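Long-range contacts in fructose 1-phosphate kinase (PDB 2JG5), which probably catalyses the ATP-dependent phosphorylation of fructose 1-phosphate to fructose 1,6-bisphosphate, and is a member of the pfkB carbohydrate kinase family: residues D183-T191 and V199-V207; Q212-G222 and Y225-N236. One frame throughout, in Å; residues are numbered along the deposited sequence.

Interaction 1 (D183-T191 and V199-V207); sequences DELEVMFNT and VIKYGRLLV
Tyr202 CB and CD1 sit against one face of the Phe189 ring, CB off-centre at 4.2 Å from the ring centroid and CD1 3.8 Å from Phe189 CG. The two rings meet obliquely, their planes 36° apart. At the edge of the phenylalanine, in its plane, Leu206 CG lies 3.8 Å from Phe189 CZ, while Leu205 CB packs near Phe189 CE2. Thr191 CG2 stands 3.8 Å from the phenol centroid of Tyr202, over one face, and Thr191 OG1, anti to its own backbone N (chi1 177°), makes a weak hydrogen bond of 3.5 Å to Tyr202 OH. Deeper in, Leu185 CD2 touches Leu206 CD1 at 3.6 Å, and Met188 SD lies across Leu206 CD2; branched leucines and a flexible methionine fill an irregular seam well. The axes of segments 183-188 and 199-207 cross at 68°, and this layer of the ribokinase-like fold rests on Val214 and Val216 of strand 214-217. Asn190, with positive phi, ends the first helix in a Schellman motif, its N bonded to Val187 O and Thr191 N to Glu186 O. The reversal carries Thr191 to Tyr202; Lys201 CD covers the opposite phenol face and its NZ adds a weak hydrogen bond to OH.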
ATOM      1  N   ASP A 183      13.188 -30.168 -10.771  1.00 33.73           N
ATOM      2  CA  ASP A 183      13.372 -29.503 -12.063  1.00 33.68           C
ATOM      3  C   ASP A 183      14.693 -28.723 -12.130  1.00 33.27           C
ATOM      4  O   ASP A 183      15.347 -28.692 -13.167  1.00 33.17           O
ATOM      5  CB  ASP A 183      12.148 -28.644 -12.420  1.00 33.85           C
ATOM      6  CG  ASP A 183      10.861 -29.486 -12.589  1.00 35.05           C
ATOM      7  OD1 ASP A 183      10.924 -30.651 -13.061  1.00 34.32           O
ATOM      8  OD2 ASP A 183       9.772 -28.969 -12.255  1.00 36.88           O
ATOM      9  N   GLU A 184      15.094 -28.124 -11.013  1.00 32.99           N
ATOM     10  CA  GLU A 184      16.402 -27.472 -10.925  1.00 32.55           C
ATOM     11  C   GLU A 184      17.572 -28.458 -11.033  1.00 32.24           C
ATOM     12  O   GLU A 184      18.587 -28.137 -11.653  1.00 31.79           O
ATOM     13  CB  GLU A 184      16.505 -26.631  -9.657  1.00 32.54           C
ATOM     14  CG  GLU A 184      15.739 -25.328  -9.763  1.00 32.96           C
ATOM     15  CD  GLU A 184      15.583 -24.602  -8.447  1.00 33.15           C
ATOM     16  OE1 GLU A 184      15.449 -25.256  -7.397  1.00 34.25           O
ATOM     17  OE2 GLU A 184      15.581 -23.358  -8.465  1.00 34.37           O
ATOM     18  N   LEU A 185      17.410 -29.652 -10.451  1.00 31.88           N
ATOM     19  CA  LEU A 185      18.363 -30.754 -10.605  1.00 31.51           C
ATOM     20  C   LEU A 185      18.560 -31.091 -12.068  1.00 31.82           C
ATOM     21  O   LEU A 185      19.695 -31.242 -12.525  1.00 31.70           O
ATOM     22  CB  LEU A 185      17.878 -32.012  -9.881  1.00 31.54           C
ATOM     23  CG  LEU A 185      18.087 -32.193  -8.377  1.00 31.10           C
ATOM     24  CD1 LEU A 185      17.568 -33.559  -7.962  1.00 30.07           C
ATOM     25  CD2 LEU A 185      19.552 -32.054  -7.994  1.00 30.06           C
ATOM     26  N   GLU A 186      17.442 -31.202 -12.793  1.00 31.97           N
ATOM     27  CA  GLU A 186      17.444 -31.480 -14.230  1.00 32.14           C
ATOM     28  C   GLU A 186      18.197 -30.429 -15.036  1.00 32.27           C
ATOM     29  O   GLU A 186      18.890 -30.766 -15.994  1.00 32.18           O
ATOM     30  CB  GLU A 186      16.014 -31.623 -14.772  1.00 32.13           C
ATOM     31  CG  GLU A 186      15.301 -32.889 -14.335  1.00 31.70           C
ATOM     32  CD  GLU A 186      14.185 -33.302 -15.284  1.00 32.39           C
ATOM     33  OE1 GLU A 186      13.822 -32.512 -16.195  1.00 32.82           O
ATOM     34  OE2 GLU A 186      13.676 -34.431 -15.122  1.00 31.75           O
ATOM     35  N   VAL A 187      18.059 -29.161 -14.652  1.00 32.42           N
ATOM     36  CA  VAL A 187      18.793 -28.089 -15.319  1.00 32.73           C
ATOM     37  C   VAL A 187      20.273 -28.115 -14.920  1.00 32.87           C
ATOM     38  O   VAL A 187      21.145 -28.099 -15.784  1.00 32.87           O
ATOM     39  CB  VAL A 187      18.171 -26.693 -15.062  1.00 32.79           C
ATOM     40  CG1 VAL A 187      18.952 -25.609 -15.810  1.00 32.81           C
ATOM     41  CG2 VAL A 187      16.703 -26.671 -15.490  1.00 33.09           C
ATOM     42  N   MET A 188      20.537 -28.163 -13.615  1.00 33.19           N
ATOM     43  CA  MET A 188      21.895 -28.229 -13.078  1.00 33.28           C
ATOM     44  C   MET A 188      22.737 -29.250 -13.814  1.00 32.71           C
ATOM     45  O   MET A 188      23.692 -28.893 -14.480  1.00 33.16           O
ATOM     46  CB  MET A 188      21.876 -28.607 -11.597  1.00 33.27           C
ATOM     47  CG  MET A 188      21.483 -27.511 -10.628  1.00 33.84           C
ATOM     48  SD  MET A 188      21.733 -28.145  -8.963  1.00 34.92           S
ATOM     49  CE  MET A 188      20.854 -26.955  -7.929  1.00 35.12           C
ATOM     50  N   PHE A 189      22.366 -30.520 -13.695  1.00 32.31           N
ATOM     51  CA  PHE A 189      23.162 -31.624 -14.225  1.00 31.97           C
ATOM     52  C   PHE A 189      22.795 -31.998 -15.659  1.00 32.02           C
ATOM     53  O   PHE A 189      23.205 -33.053 -16.152  1.00 31.90           O
ATOM     54  CB  PHE A 189      23.035 -32.843 -13.310  1.00 31.75           C
ATOM     55  CG  PHE A 189      23.596 -32.620 -11.935  1.00 31.67           C
ATOM     56  CD1 PHE A 189      22.767 -32.202 -10.887  1.00 31.33           C
ATOM     57  CD2 PHE A 189      24.957 -32.816 -11.686  1.00 31.02           C
ATOM     58  CE1 PHE A 189      23.286 -31.988  -9.604  1.00 31.35           C
ATOM     59  CE2 PHE A 189      25.487 -32.609 -10.412  1.00 30.88           C
ATOM     60  CZ  PHE A 189      24.646 -32.192  -9.367  1.00 31.34           C
ATOM     61  N   ASN A 190      22.043 -31.111 -16.316  1.00 31.94           N
ATOM     62  CA  ASN A 190      21.505 -31.304 -17.666  1.00 31.95           C
ATOM     63  C   ASN A 190      21.130 -32.741 -18.029  1.00 31.72           C
ATOM     64  O   ASN A 190      21.708 -33.354 -18.932  1.00 31.83           O
ATOM     65  CB  ASN A 190      22.404 -30.679 -18.726  1.00 32.11           C
ATOM     66  CG  ASN A 190      21.604 -30.050 -19.842  1.00 33.12           C
ATOM     67  OD1 ASN A 190      20.888 -29.063 -19.622  1.00 34.67           O
ATOM     68  ND2 ASN A 190      21.698 -30.620 -21.042  1.00 32.24           N
ATOM     69  N   THR A 191      20.138 -33.253 -17.310  1.00 31.35           N
ATOM     70  CA  THR A 191      19.705 -34.635 -17.422  1.00 31.15           C
ATOM     71  C   THR A 191      18.249 -34.735 -16.993  1.00 31.18           C
ATOM     72  O   THR A 191      17.715 -33.806 -16.396  1.00 31.15           O
ATOM     73  CB  THR A 191      20.572 -35.573 -16.548  1.00 31.13           C
ATOM     74  OG1 THR A 191      20.065 -36.905 -16.631  1.00 30.82           O
ATOM     75  CG2 THR A 191      20.567 -35.129 -15.093  1.00 30.15           C
ATOM     76  N   VAL A 199      17.156 -39.082  -8.079  1.00 27.28           N
ATOM     77  CA  VAL A 199      17.214 -37.971  -7.130  1.00 26.97           C
ATOM     78  C   VAL A 199      18.363 -38.146  -6.127  1.00 27.16           C
ATOM     79  O   VAL A 199      19.099 -37.198  -5.875  1.00 27.35           O
ATOM     80  CB  VAL A 199      15.857 -37.748  -6.400  1.00 26.92           C
ATOM     81  CG1 VAL A 199      15.957 -36.622  -5.393  1.00 26.62           C
ATOM     82  CG2 VAL A 199      14.736 -37.463  -7.397  1.00 25.93           C
ATOM     83  N   ILE A 200      18.525 -39.356  -5.579  1.00 27.24           N
ATOM     84  CA  ILE A 200      19.641 -39.658  -4.674  1.00 27.30           C
ATOM     85  C   ILE A 200      20.976 -39.385  -5.361  1.00 27.23           C
ATOM     86  O   ILE A 200      21.860 -38.792  -4.772  1.00 27.18           O
ATOM     87  CB  ILE A 200      19.659 -41.145  -4.184  1.00 27.37           C
ATOM     88  CG1 ILE A 200      18.310 -41.596  -3.643  1.00 27.72           C
ATOM     89  CG2 ILE A 200      20.728 -41.354  -3.113  1.00 27.38           C
ATOM     90  CD1 ILE A 200      18.141 -43.097  -3.687  1.00 27.99           C
ATOM     91  N   LYS A 201      21.115 -39.835  -6.607  1.00 27.66           N
ATOM     92  CA  LYS A 201      22.375 -39.714  -7.336  1.00 27.45           C
ATOM     93  C   LYS A 201      22.826 -38.250  -7.451  1.00 27.56           C
ATOM     94  O   LYS A 201      23.845 -37.864  -6.875  1.00 27.68           O
ATOM     95  CB  LYS A 201      22.248 -40.362  -8.714  1.00 27.56           C
ATOM     96  CG  LYS A 201      23.544 -40.389  -9.511  1.00 28.12           C
ATOM     97  CD  LYS A 201      23.265 -40.622 -10.982  1.00 30.21           C
ATOM     98  CE  LYS A 201      24.552 -40.756 -11.770  1.00 30.36           C
ATOM     99  NZ  LYS A 201      24.239 -40.860 -13.207  1.00 31.02           N
ATOM    100  N   TYR A 202      22.043 -37.444  -8.168  1.00 27.46           N
ATOM    101  CA  TYR A 202      22.388 -36.048  -8.453  1.00 27.17           C
ATOM    102  C   TYR A 202      22.370 -35.153  -7.216  1.00 27.52           C
ATOM    103  O   TYR A 202      23.068 -34.139  -7.169  1.00 27.74           O
ATOM    104  CB  TYR A 202      21.493 -35.493  -9.574  1.00 26.83           C
ATOM    105  CG  TYR A 202      21.642 -36.283 -10.853  1.00 26.50           C
ATOM    106  CD1 TYR A 202      22.844 -36.286 -11.543  1.00 25.86           C
ATOM    107  CD2 TYR A 202      20.601 -37.063 -11.349  1.00 26.34           C
ATOM    108  CE1 TYR A 202      23.006 -37.020 -12.699  1.00 26.41           C
ATOM    109  CE2 TYR A 202      20.753 -37.812 -12.514  1.00 25.79           C
ATOM    110  CZ  TYR A 202      21.965 -37.781 -13.181  1.00 26.31           C
ATOM    111  OH  TYR A 202      22.153 -38.497 -14.340  1.00 26.47           O
ATOM    112  N   GLY A 203      21.590 -35.548  -6.216  1.00 27.67           N
ATOM    113  CA  GLY A 203      21.570 -34.868  -4.929  1.00 28.07           C
ATOM    114  C   GLY A 203      22.837 -35.083  -4.124  1.00 28.56           C
ATOM    115  O   GLY A 203      23.324 -34.157  -3.470  1.00 28.96           O
ATOM    116  N   ARG A 204      23.374 -36.302  -4.164  1.00 28.76           N
ATOM    117  CA  ARG A 204      24.629 -36.614  -3.482  1.00 28.97           C
ATOM    118  C   ARG A 204      25.845 -36.034  -4.205  1.00 29.04           C
ATOM    119  O   ARG A 204      26.895 -35.817  -3.594  1.00 29.29           O
ATOM    120  CB  ARG A 204      24.785 -38.126  -3.280  1.00 29.04           C
ATOM    121  CG  ARG A 204      25.846 -38.495  -2.238  1.00 29.38           C
ATOM    122  CD  ARG A 204      25.687 -39.923  -1.761  1.00 29.08           C
ATOM    123  NE  ARG A 204      24.574 -40.060  -0.824  1.00 29.14           N
ATOM    124  CZ  ARG A 204      23.845 -41.162  -0.675  1.00 29.43           C
ATOM    125  NH1 ARG A 204      22.853 -41.174   0.205  1.00 29.04           N
ATOM    126  NH2 ARG A 204      24.089 -42.246  -1.418  1.00 28.85           N
ATOM    127  N   LEU A 205      25.709 -35.783  -5.506  1.00 29.26           N
ATOM    128  CA  LEU A 205      26.761 -35.091  -6.250  1.00 29.14           C
ATOM    129  C   LEU A 205      26.858 -33.642  -5.767  1.00 29.05           C
ATOM    130  O   LEU A 205      27.931 -33.057  -5.736  1.00 29.03           O
ATOM    131  CB  LEU A 205      26.506 -35.167  -7.758  1.00 29.08           C
ATOM    132  CG  LEU A 205      26.567 -36.561  -8.407  1.00 29.28           C
ATOM    133  CD1 LEU A 205      26.030 -36.513  -9.819  1.00 28.35           C
ATOM    134  CD2 LEU A 205      27.972 -37.158  -8.396  1.00 28.91           C
ATOM    135  N   LEU A 206      25.723 -33.087  -5.362  1.00 29.17           N
ATOM    136  CA  LEU A 206      25.678 -31.763  -4.751  1.00 29.65           C
ATOM    137  C   LEU A 206      26.336 -31.744  -3.373  1.00 29.89           C
ATOM    138  O   LEU A 206      27.011 -30.785  -3.019  1.00 30.37           O
ATOM    139  CB  LEU A 206      24.232 -31.271  -4.660  1.00 29.47           C
ATOM    140  CG  LEU A 206      23.607 -30.858  -5.991  1.00 28.55           C
ATOM    141  CD1 LEU A 206      22.111 -30.661  -5.809  1.00 27.57           C
ATOM    142  CD2 LEU A 206      24.282 -29.585  -6.537  1.00 26.75           C
ATOM    143  N   VAL A 207      26.129 -32.814  -2.613  1.00 30.52           N
ATOM    144  CA  VAL A 207      26.818 -33.057  -1.346  1.00 31.06           C
ATOM    145  C   VAL A 207      28.343 -33.198  -1.546  1.00 31.65           C
ATOM    146  O   VAL A 207      29.128 -32.809  -0.669  1.00 32.07           O
ATOM    147  CB  VAL A 207      26.225 -34.303  -0.627  1.00 30.97           C
ATOM    148  CG1 VAL A 207      26.923 -34.573   0.701  1.00 30.98           C
ATOM    149  CG2 VAL A 207      24.737 -34.120  -0.387  1.00 30.72           C
TER

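Interaction 2 (Q212-G222 and Y225-N236); sequences QSVIVSLGGDG and YIDKEISIKAVN
Tyr225 and Ile215 face each other as a non-hydrogen-bonded antiparallel pair. Beyond CB the tyrosine CG stands anti to the backbone N (chi1 169°), directing the ring along the strand toward Ser213. CD1 meets Ile215 CG1 at 4.1 Å, the isoleucine lying at the ring edge. CE1 and CZ both rest on Ser213 CB at 3.5 Å, a closeness the small serine allows, and the serine OG is bonded to Leu176 O. At the tip, OH lies 3.2 Å from Ser213 CB and gives a weak hydrogen bond to Asp227 OD1, which ties the phenol to a residue two places further along the chain. Next to this pair, Val214 and Ile226 exchange two backbone bonds: Ile226 N to Val214 O at 2.7 Å and Val214 N to Ile226 O at 2.9 Å. Their side chains take the other side of the sheet, where Ile226 CD1 packs on Val216 CG2 and helix 196-208 packs against Val214 and Val216. A water then bridges Gln212 O and Lys228 N. Toward the turn, Gly222 brings its bare CA to 3.3 Å from Ala234 O and 3.2 Å from Asn236 OD1; a CB would run into Ala234 O, and the backbone angles also call for glycine. Strands 214-217 and 223-226 thus form a beta hairpin with a glycine-rich turn, and 230-235 continues the antiparallel sheet of this ribokinase-clan kinase.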
ATOM      1  N   GLN A 212      26.270 -29.970   2.949  1.00 33.28           N
ATOM      2  CA  GLN A 212      26.287 -30.934   4.046  1.00 33.45           C
ATOM      3  C   GLN A 212      25.146 -31.936   3.888  1.00 32.88           C
ATOM      4  O   GLN A 212      25.274 -33.110   4.243  1.00 32.60           O
ATOM      5  CB  GLN A 212      26.206 -30.226   5.403  1.00 33.59           C
ATOM      6  CG  GLN A 212      27.522 -29.583   5.862  1.00 34.56           C
ATOM      7  CD  GLN A 212      27.423 -28.983   7.263  1.00 35.05           C
ATOM      8  OE1 GLN A 212      27.092 -29.671   8.234  1.00 37.32           O
ATOM      9  NE2 GLN A 212      27.706 -27.693   7.369  1.00 35.97           N
ATOM     10  N   SER A 213      24.034 -31.454   3.336  1.00 32.53           N
ATOM     11  CA  SER A 213      22.899 -32.286   2.970  1.00 31.72           C
ATOM     12  C   SER A 213      22.022 -31.521   1.981  1.00 31.74           C
ATOM     13  O   SER A 213      22.243 -30.332   1.745  1.00 32.02           O
ATOM     14  CB  SER A 213      22.094 -32.689   4.203  1.00 31.83           C
ATOM     15  OG  SER A 213      21.648 -31.559   4.922  1.00 30.77           O
ATOM     16  N   VAL A 214      21.042 -32.206   1.396  1.00 31.07           N
ATOM     17  CA  VAL A 214      20.193 -31.621   0.362  1.00 30.91           C
ATOM     18  C   VAL A 214      18.786 -32.169   0.519  1.00 30.69           C
ATOM     19  O   VAL A 214      18.606 -33.378   0.630  1.00 30.61           O
ATOM     20  CB  VAL A 214      20.695 -31.972  -1.078  1.00 30.72           C
ATOM     21  CG1 VAL A 214      19.759 -31.413  -2.150  1.00 30.48           C
ATOM     22  CG2 VAL A 214      22.116 -31.481  -1.315  1.00 30.93           C
ATOM     23  N   ILE A 215      17.802 -31.275   0.543  1.00 30.55           N
ATOM     24  CA  ILE A 215      16.398 -31.672   0.434  1.00 30.81           C
ATOM     25  C   ILE A 215      15.923 -31.356  -0.969  1.00 30.88           C
ATOM     26  O   ILE A 215      16.075 -30.234  -1.445  1.00 30.57           O
ATOM     27  CB  ILE A 215      15.489 -30.957   1.454  1.00 30.68           C
ATOM     28  CG1 ILE A 215      15.902 -31.310   2.879  1.00 30.60           C
ATOM     29  CG2 ILE A 215      14.033 -31.342   1.227  1.00 30.41           C
ATOM     30  CD1 ILE A 215      15.249 -30.426   3.936  1.00 31.56           C
ATOM     31  N   VAL A 216      15.373 -32.357  -1.640  1.00 31.48           N
ATOM     32  CA  VAL A 216      14.872 -32.164  -2.987  1.00 31.91           C
ATOM     33  C   VAL A 216      13.353 -32.259  -2.952  1.00 32.92           C
ATOM     34  O   VAL A 216      12.783 -33.301  -2.591  1.00 32.92           O
ATOM     35  CB  VAL A 216      15.474 -33.162  -3.992  1.00 31.82           C
ATOM     36  CG1 VAL A 216      14.949 -32.884  -5.393  1.00 31.51           C
ATOM     37  CG2 VAL A 216      16.979 -33.083  -3.984  1.00 31.52           C
ATOM     38  N   SER A 217      12.709 -31.155  -3.311  1.00 33.49           N
ATOM     39  CA  SER A 217      11.267 -31.067  -3.297  1.00 34.34           C
ATOM     40  C   SER A 217      10.686 -31.751  -4.526  1.00 34.54           C
ATOM     41  O   SER A 217      11.129 -31.520  -5.655  1.00 34.84           O
ATOM     42  CB  SER A 217      10.838 -29.600  -3.236  1.00 34.61           C
ATOM     43  OG  SER A 217       9.436 -29.487  -3.041  1.00 36.30           O
ATOM     44  N   LEU A 218       9.701 -32.608  -4.296  1.00 34.85           N
ATOM     45  CA  LEU A 218       9.033 -33.328  -5.370  1.00 35.24           C
ATOM     46  C   LEU A 218       7.567 -32.919  -5.472  1.00 35.74           C
ATOM     47  O   LEU A 218       6.768 -33.581  -6.137  1.00 35.79           O
ATOM     48  CB  LEU A 218       9.166 -34.840  -5.160  1.00 35.13           C
ATOM     49  CG  LEU A 218      10.567 -35.382  -4.861  1.00 34.76           C
ATOM     50  CD1 LEU A 218      10.480 -36.842  -4.421  1.00 33.86           C
ATOM     51  CD2 LEU A 218      11.504 -35.212  -6.055  1.00 33.26           C
ATOM     52  N   GLY A 219       7.226 -31.812  -4.813  1.00 36.41           N
ATOM     53  CA  GLY A 219       5.867 -31.277  -4.819  1.00 36.73           C
ATOM     54  C   GLY A 219       4.930 -32.189  -4.058  1.00 37.13           C
ATOM     55  O   GLY A 219       5.253 -32.636  -2.952  1.00 37.20           O
ATOM     56  N   GLY A 220       3.783 -32.488  -4.662  1.00 37.19           N
ATOM     57  CA  GLY A 220       2.799 -33.370  -4.043  1.00 37.58           C
ATOM     58  C   GLY A 220       3.224 -34.832  -3.987  1.00 37.72           C
ATOM     59  O   GLY A 220       2.434 -35.694  -3.589  1.00 37.95           O
ATOM     60  N   ASP A 221       4.462 -35.112  -4.403  1.00 37.53           N
ATOM     61  CA  ASP A 221       5.007 -36.472  -4.390  1.00 37.30           C
ATOM     62  C   ASP A 221       5.994 -36.636  -3.250  1.00 36.73           C
ATOM     63  O   ASP A 221       6.720 -37.634  -3.182  1.00 36.83           O
ATOM     64  CB  ASP A 221       5.673 -36.807  -5.730  1.00 37.59           C
ATOM     65  CG  ASP A 221       4.686 -36.847  -6.880  1.00 38.72           C
ATOM     66  OD1 ASP A 221       3.516 -36.446  -6.690  1.00 39.41           O
ATOM     67  OD2 ASP A 221       5.080 -37.286  -7.985  1.00 40.73           O
ATOM     68  N   GLY A 222       6.015 -35.646  -2.362  1.00 35.89           N
ATOM     69  CA  GLY A 222       6.885 -35.668  -1.199  1.00 34.94           C
ATOM     70  C   GLY A 222       8.223 -34.996  -1.418  1.00 34.31           C
ATOM     71  O   GLY A 222       8.316 -33.979  -2.101  1.00 34.25           O
ATOM     72  N   TYR A 225      15.524 -36.379   1.190  1.00 32.31           N
ATOM     73  CA  TYR A 225      16.665 -35.841   1.901  1.00 32.23           C
ATOM     74  C   TYR A 225      17.881 -36.658   1.479  1.00 32.18           C
ATOM     75  O   TYR A 225      17.809 -37.887   1.440  1.00 31.93           O
ATOM     76  CB  TYR A 225      16.442 -35.939   3.414  1.00 32.09           C
ATOM     77  CG  TYR A 225      17.683 -35.636   4.223  1.00 31.97           C
ATOM     78  CD1 TYR A 225      17.939 -34.343   4.692  1.00 31.65           C
ATOM     79  CD2 TYR A 225      18.614 -36.636   4.495  1.00 31.84           C
ATOM     80  CE1 TYR A 225      19.080 -34.069   5.427  1.00 31.55           C
ATOM     81  CE2 TYR A 225      19.761 -36.370   5.218  1.00 31.75           C
ATOM     82  CZ  TYR A 225      19.984 -35.091   5.684  1.00 31.84           C
ATOM     83  OH  TYR A 225      21.124 -34.846   6.404  1.00 32.39           O
ATOM     84  N   ILE A 226      18.979 -35.977   1.153  1.00 32.10           N
ATOM     85  CA  ILE A 226      20.227 -36.662   0.795  1.00 32.63           C
ATOM     86  C   ILE A 226      21.415 -36.187   1.646  1.00 33.31           C
ATOM     87  O   ILE A 226      21.678 -34.986   1.746  1.00 33.14           O
ATOM     88  CB  ILE A 226      20.600 -36.525  -0.721  1.00 32.21           C
ATOM     89  CG1 ILE A 226      19.436 -36.902  -1.637  1.00 31.90           C
ATOM     90  CG2 ILE A 226      21.825 -37.377  -1.054  1.00 31.69           C
ATOM     91  CD1 ILE A 226      18.537 -35.737  -2.021  1.00 29.63           C
ATOM     92  N   ASP A 227      22.125 -37.165   2.213  1.00 34.21           N
ATOM     93  CA  ASP A 227      23.293 -36.998   3.084  1.00 34.96           C
ATOM     94  C   ASP A 227      24.488 -37.635   2.404  1.00 35.24           C
ATOM     95  O   ASP A 227      24.335 -38.279   1.363  1.00 35.40           O
ATOM     96  CB  ASP A 227      23.047 -37.833   4.341  1.00 35.60           C
ATOM     97  CG  ASP A 227      23.312 -37.092   5.599  1.00 36.10           C
ATOM     98  OD1 ASP A 227      23.541 -35.865   5.531  1.00 39.39           O
ATOM     99  OD2 ASP A 227      23.262 -37.747   6.657  1.00 37.22           O
ATOM    100  N   LYS A 228      25.668 -37.523   3.018  1.00 35.63           N
ATOM    101  CA  LYS A 228      26.833 -38.323   2.603  1.00 36.24           C
ATOM    102  C   LYS A 228      26.631 -39.789   3.004  1.00 35.91           C
ATOM    103  O   LYS A 228      27.149 -40.700   2.354  1.00 36.09           O
ATOM    104  CB  LYS A 228      28.133 -37.780   3.223  1.00 36.45           C
ATOM    105  CG  LYS A 228      29.437 -38.331   2.616  1.00 37.13           C
ATOM    106  CD  LYS A 228      30.659 -38.006   3.508  1.00 37.31           C
ATOM    107  CE  LYS A 228      31.860 -38.942   3.251  1.00 38.20           C
ATOM    108  NZ  LYS A 228      32.890 -38.406   2.299  1.00 38.56           N
ATOM    109  N   GLU A 229      25.859 -40.007   4.065  1.00 35.50           N
ATOM    110  CA  GLU A 229      25.718 -41.337   4.651  1.00 35.43           C
ATOM    111  C   GLU A 229      24.335 -41.993   4.473  1.00 34.44           C
ATOM    112  O   GLU A 229      24.208 -43.205   4.642  1.00 34.83           O
ATOM    113  CB  GLU A 229      26.154 -41.323   6.132  1.00 35.49           C
ATOM    114  CG  GLU A 229      25.432 -40.298   7.019  1.00 36.57           C
ATOM    115  CD  GLU A 229      26.127 -40.039   8.369  1.00 37.57           C
ATOM    116  OE1 GLU A 229      26.817 -40.949   8.898  1.00 38.24           O
ATOM    117  OE2 GLU A 229      25.969 -38.907   8.898  1.00 40.09           O
ATOM    118  N   ILE A 230      23.319 -41.207   4.115  1.00 33.31           N
ATOM    119  CA  ILE A 230      21.947 -41.707   3.977  1.00 32.02           C
ATOM    120  C   ILE A 230      21.105 -40.871   2.992  1.00 31.40           C
ATOM    121  O   ILE A 230      21.380 -39.702   2.767  1.00 30.68           O
ATOM    122  CB  ILE A 230      21.236 -41.765   5.370  1.00 32.14           C
ATOM    123  CG1 ILE A 230      20.065 -42.752   5.361  1.00 31.87           C
ATOM    124  CG2 ILE A 230      20.800 -40.366   5.830  1.00 32.20           C
ATOM    125  CD1 ILE A 230      19.480 -43.061   6.735  1.00 31.45           C
ATOM    126  N   SER A 231      20.088 -41.489   2.398  1.00 30.77           N
ATOM    127  CA  SER A 231      19.023 -40.733   1.744  1.00 30.56           C
ATOM    128  C   SER A 231      17.657 -41.179   2.250  1.00 30.11           C
ATOM    129  O   SER A 231      17.443 -42.351   2.516  1.00 30.72           O
ATOM    130  CB  SER A 231      19.114 -40.816   0.221  1.00 30.38           C
ATOM    131  OG  SER A 231      19.022 -42.150  -0.218  1.00 31.09           O
ATOM    132  N   ILE A 232      16.736 -40.239   2.399  1.00 29.67           N
ATOM    133  CA  ILE A 232      15.436 -40.541   2.993  1.00 29.65           C
ATOM    134  C   ILE A 232      14.296 -40.117   2.072  1.00 29.83           C
ATOM    135  O   ILE A 232      14.357 -39.068   1.403  1.00 29.71           O
ATOM    136  CB  ILE A 232      15.271 -39.884   4.399  1.00 29.66           C
ATOM    137  CG1 ILE A 232      16.386 -40.350   5.341  1.00 29.79           C
ATOM    138  CG2 ILE A 232      13.893 -40.220   5.021  1.00 29.13           C
ATOM    139  CD1 ILE A 232      16.845 -39.300   6.313  1.00 29.56           C
ATOM    140  N   LYS A 233      13.261 -40.948   2.027  1.00 29.98           N
ATOM    141  CA  LYS A 233      12.076 -40.627   1.246  1.00 30.03           C
ATOM    142  C   LYS A 233      10.916 -40.267   2.156  1.00 30.40           C
ATOM    143  O   LYS A 233      10.517 -41.055   3.022  1.00 30.71           O
ATOM    144  CB  LYS A 233      11.704 -41.775   0.304  1.00 29.70           C
ATOM    145  CG  LYS A 233      10.484 -41.505  -0.573  1.00 28.65           C
ATOM    146  CD  LYS A 233      10.710 -40.357  -1.547  1.00 27.16           C
ATOM    147  CE  LYS A 233       9.422 -39.915  -2.214  1.00 26.37           C
ATOM    148  NZ  LYS A 233       8.995 -40.847  -3.305  1.00 23.81           N
ATOM    149  N   ALA A 234      10.393 -39.061   1.965  1.00 30.88           N
ATOM    150  CA  ALA A 234       9.165 -38.642   2.628  1.00 31.65           C
ATOM    151  C   ALA A 234       8.014 -38.674   1.629  1.00 32.52           C
ATOM    152  O   ALA A 234       8.161 -38.260   0.469  1.00 32.81           O
ATOM    153  CB  ALA A 234       9.317 -37.266   3.215  1.00 31.49           C
ATOM    154  N   VAL A 235       6.876 -39.190   2.074  1.00 33.19           N
ATOM    155  CA  VAL A 235       5.681 -39.221   1.253  1.00 34.12           C
ATOM    156  C   VAL A 235       4.538 -38.586   2.055  1.00 35.12           C
ATOM    157  O   VAL A 235       4.175 -39.068   3.131  1.00 35.36           O
ATOM    158  CB  VAL A 235       5.346 -40.676   0.813  1.00 34.07           C
ATOM    159  CG1 VAL A 235       3.885 -40.817   0.456  1.00 34.20           C
ATOM    160  CG2 VAL A 235       6.235 -41.115  -0.355  1.00 33.75           C
ATOM    161  N   ASN A 236       3.986 -37.492   1.539  1.00 35.99           N
ATOM    162  CA  ASN A 236       2.910 -36.796   2.236  1.00 36.85           C
ATOM    163  C   ASN A 236       1.520 -37.289   1.834  1.00 37.69           C
ATOM    164  O   ASN A 236       1.348 -37.821   0.729  1.00 37.69           O
ATOM    165  CB  ASN A 236       3.039 -35.264   2.080  1.00 36.93           C
ATOM    166  CG  ASN A 236       3.224 -34.815   0.634  1.00 36.36           C
ATOM    167  OD1 ASN A 236       4.316 -34.415   0.240  1.00 36.81           O
ATOM    168  ND2 ASN A 236       2.157 -34.859  -0.150  1.00 36.28           N
TER
HETATM  169  O   HOH W   1      26.679 -35.243   4.254  1.00 31.31           O

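Interactions 1 and 2 share strand 214-217 as common ground: the helices of 183-191 and 199-207 lie against the valine side of the hairpin that 212-222 and 225-236 build. Interaction 1 buries Leu185, Val199 and Leu206 and none of its touching residues is exposed, whereas interaction 2 runs from buried strand residues to a turn with Gly219 and Gly220 exposed and Gly222 buried. Interaction 1 is held by aromatic and aliphatic side chains, with weak polar bonds only round Tyr202 OH; interaction 2 has backbone hydrogen bonds at its centre. Helix 196-208 also grips the sheet directly, since Arg204 NE probably bonds Asp227 O and its guanidinium pairs with Asp304, while Ile200 packs on Ser231.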